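Local coordinates for protein protease (Helicobacter pylori, PDB 5EUF) that probably acts as a zinc-dependent M16-family peptidase and virulence factor, cleaving the cytoplasmic domain of human junctional adhesion molecule A, at residues V258-K262 with M303-D307. Sequence-based numbering, arbitrary orientation.
Sequences VPAFK and MQLQD
The backbone N of Phe261 gives its hydrogen to Gln306 O at 3.1 Å in a nearly straight bond, 174° at the hydrogen, although the donor stands well above the carbonyl plane. This bond ties two loops at one end of neighbouring strands of the five-stranded mixed sheet in the inactive domain of the M16 fold: 258-262 leads from strand 251-258 into helix 266-276, while the loop 303-307 links strands 295-302 and 309-317. Beside it, Ala260 CA sends a CH···O contact to Asp307 O, 3.3 Å away.

Phe261 has the largest share of the contact. With CG anti to the backbone N (chi1 -179°), its ring sits next to Gln304, the two side chains crossing at a slant, and Gln304 O meets the ring edge in plane, 3.2 Å from Phe261 CD1. The Gln304 side chain, extended beyond CG, rises past the rim, its CG 3.5 Å from Phe261 CD1, and brings NE2 over one face, nearer the rim than the centre. Its amide is tilted 23° from the ring plane. Tyr375 packs edge-to-face with the same ring.

The CB of Asp307 points away from 258-262, and OD2 is held by a salt bridge to Arg42 and a hydrogen bond to His158, joining this loop to the other half of the chain. On the Gln304 side, NE2 makes a weak, nearly straight hydrogen bond of 3.4 Å to Phe261 O.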
ATOM      1  N   VAL B 258      17.971   0.109   5.107  1.00 21.23           N
ATOM      2  CA  VAL B 258      19.049  -0.692   5.657  1.00 14.34           C
ATOM      3  C   VAL B 258      18.857  -2.150   5.233  1.00 27.96           C
ATOM      4  O   VAL B 258      17.722  -2.585   5.025  1.00 34.52           O
ATOM      5  CB  VAL B 258      19.094  -0.528   7.201  1.00 18.27           C
ATOM      6  CG1 VAL B 258      19.102  -1.867   7.925  1.00 29.10           C
ATOM      7  CG2 VAL B 258      20.279   0.339   7.604  1.00 24.60           C
ATOM      8  N   PRO B 259      19.963  -2.898   5.069  1.00 26.28           N
ATOM      9  CA  PRO B 259      19.922  -4.292   4.605  1.00 21.24           C
ATOM     10  C   PRO B 259      19.015  -5.199   5.432  1.00 17.62           C
ATOM     11  O   PRO B 259      18.589  -4.827   6.526  1.00 17.92           O
ATOM     12  CB  PRO B 259      21.379  -4.744   4.734  1.00 20.74           C
ATOM     13  CG  PRO B 259      22.166  -3.499   4.606  1.00 23.19           C
ATOM     14  CD  PRO B 259      21.347  -2.434   5.272  1.00 27.04           C
ATOM     15  N   ALA B 260      18.733  -6.387   4.905  1.00 25.72           N
ATOM     16  CA  ALA B 260      17.883  -7.356   5.589  1.00 30.66           C
ATOM     17  C   ALA B 260      18.564  -7.953   6.829  1.00 39.03           C
ATOM     18  O   ALA B 260      19.742  -7.703   7.087  1.00 38.25           O
ATOM     19  CB  ALA B 260      17.472  -8.457   4.627  1.00 14.69           C
ATOM     20  N   PHE B 261      17.805  -8.751   7.579  1.00 35.74           N
ATOM     21  CA  PHE B 261      18.216  -9.276   8.884  1.00 35.23           C
ATOM     22  C   PHE B 261      19.597  -9.923   8.905  1.00 37.28           C
ATOM     23  O   PHE B 261      20.422  -9.615   9.765  1.00 50.11           O
ATOM     24  CB  PHE B 261      17.176 -10.293   9.378  1.00 34.07           C
ATOM     25  CG  PHE B 261      17.488 -10.886  10.730  1.00 32.65           C
ATOM     26  CD1 PHE B 261      17.044 -10.272  11.887  1.00 35.68           C
ATOM     27  CD2 PHE B 261      18.203 -12.070  10.839  1.00 45.76           C
ATOM     28  CE1 PHE B 261      17.319 -10.816  13.132  1.00 37.01           C
ATOM     29  CE2 PHE B 261      18.484 -12.618  12.079  1.00 46.23           C
ATOM     30  CZ  PHE B 261      18.040 -11.989  13.227  1.00 37.57           C
ATOM     31  N   LYS B 262      19.846 -10.821   7.958  1.00 35.53           N
ATOM     32  CA  LYS B 262      21.019 -11.688   8.015  1.00 35.31           C
ATOM     33  C   LYS B 262      22.255 -11.063   7.372  1.00 40.17           C
ATOM     34  O   LYS B 262      23.069 -11.761   6.770  1.00 60.83           O
ATOM     35  CB  LYS B 262      20.701 -13.024   7.342  1.00 27.95           C
ATOM     36  CG  LYS B 262      21.354 -14.223   7.992  1.00 37.80           C
ATOM     37  CD  LYS B 262      20.768 -15.514   7.452  1.00 42.35           C
ATOM     38  CE  LYS B 262      19.257 -15.536   7.616  1.00 38.18           C
ATOM     39  NZ  LYS B 262      18.664 -16.813   7.130  1.00 49.95           N
HETATM   40  N   MSE B 303      16.247  -1.237  13.745  1.00 30.92           N
HETATM   41  CA  MSE B 303      15.293  -2.321  13.610  1.00 26.52           C
HETATM   42  C   MSE B 303      15.911  -3.414  12.758  1.00 42.62           C
HETATM   43  O   MSE B 303      16.380  -3.157  11.648  1.00 58.06           O
HETATM   44  CB  MSE B 303      13.995  -1.814  12.990  1.00 29.55           C
HETATM   45  CG  MSE B 303      13.503  -0.524  13.615  1.00 15.56           C
HETATM   46 SE   MSE B 303      11.587  -0.556  13.881  0.54 32.76          SE
HETATM   47  CE  MSE B 303      11.449   0.871  15.200  1.00100.24           C
ATOM     48  N   GLN B 304      15.939  -4.630  13.283  1.00 16.01           N
ATOM     49  CA  GLN B 304      16.523  -5.732  12.538  1.00 37.62           C
ATOM     50  C   GLN B 304      15.407  -6.570  11.939  1.00 28.01           C
ATOM     51  O   GLN B 304      15.180  -7.715  12.337  1.00 20.98           O
ATOM     52  CB  GLN B 304      17.433  -6.574  13.432  1.00 42.69           C
ATOM     53  CG  GLN B 304      18.579  -7.239  12.686  1.00 34.54           C
ATOM     54  CD  GLN B 304      19.603  -7.846  13.619  1.00 42.04           C
ATOM     55  OE1 GLN B 304      19.676  -7.492  14.796  1.00 51.54           O
ATOM     56  NE2 GLN B 304      20.400  -8.771  13.099  1.00 50.77           N
ATOM     57  N   LEU B 305      14.704  -5.970  10.984  1.00 30.60           N
ATOM     58  CA  LEU B 305      13.586  -6.614  10.311  1.00 21.53           C
ATOM     59  C   LEU B 305      14.086  -7.692   9.359  1.00 30.16           C
ATOM     60  O   LEU B 305      15.212  -7.618   8.864  1.00 27.86           O
ATOM     61  CB  LEU B 305      12.752  -5.581   9.554  1.00 31.13           C
ATOM     62  CG  LEU B 305      12.163  -4.435  10.381  1.00 18.00           C
ATOM     63  CD1 LEU B 305      11.616  -3.346   9.472  1.00 15.30           C
ATOM     64  CD2 LEU B 305      11.076  -4.957  11.300  1.00 15.91           C
ATOM     65  N   GLN B 306      13.239  -8.686   9.111  1.00 40.14           N
ATOM     66  CA  GLN B 306      13.597  -9.825   8.273  1.00 17.62           C
ATOM     67  C   GLN B 306      13.985  -9.399   6.859  1.00 38.25           C
ATOM     68  O   GLN B 306      15.079  -9.711   6.392  1.00 36.25           O
ATOM     69  CB  GLN B 306      12.442 -10.824   8.232  1.00 18.23           C
ATOM     70  CG  GLN B 306      12.691 -12.038   7.362  1.00 19.89           C
ATOM     71  CD  GLN B 306      11.644 -13.116   7.562  1.00 25.20           C
ATOM     72  OE1 GLN B 306      10.978 -13.165   8.598  1.00 27.62           O
ATOM     73  NE2 GLN B 306      11.492 -13.986   6.570  1.00 20.68           N
ATOM     74  N   ASP B 307      13.091  -8.682   6.183  1.00 37.74           N
ATOM     75  CA  ASP B 307      13.376  -8.169   4.845  1.00 33.41           C
ATOM     76  C   ASP B 307      14.119  -6.840   4.936  1.00 32.08           C
ATOM     77  O   ASP B 307      14.714  -6.543   5.970  1.00 32.21           O
ATOM     78  CB  ASP B 307      12.084  -8.021   4.044  1.00 32.39           C
ATOM     79  CG  ASP B 307      11.429  -9.359   3.753  1.00 22.75           C
ATOM     80  OD1 ASP B 307      12.167 -10.343   3.530  1.00 18.83           O
ATOM     81  OD2 ASP B 307      10.184  -9.429   3.752  1.00 19.94           O
TER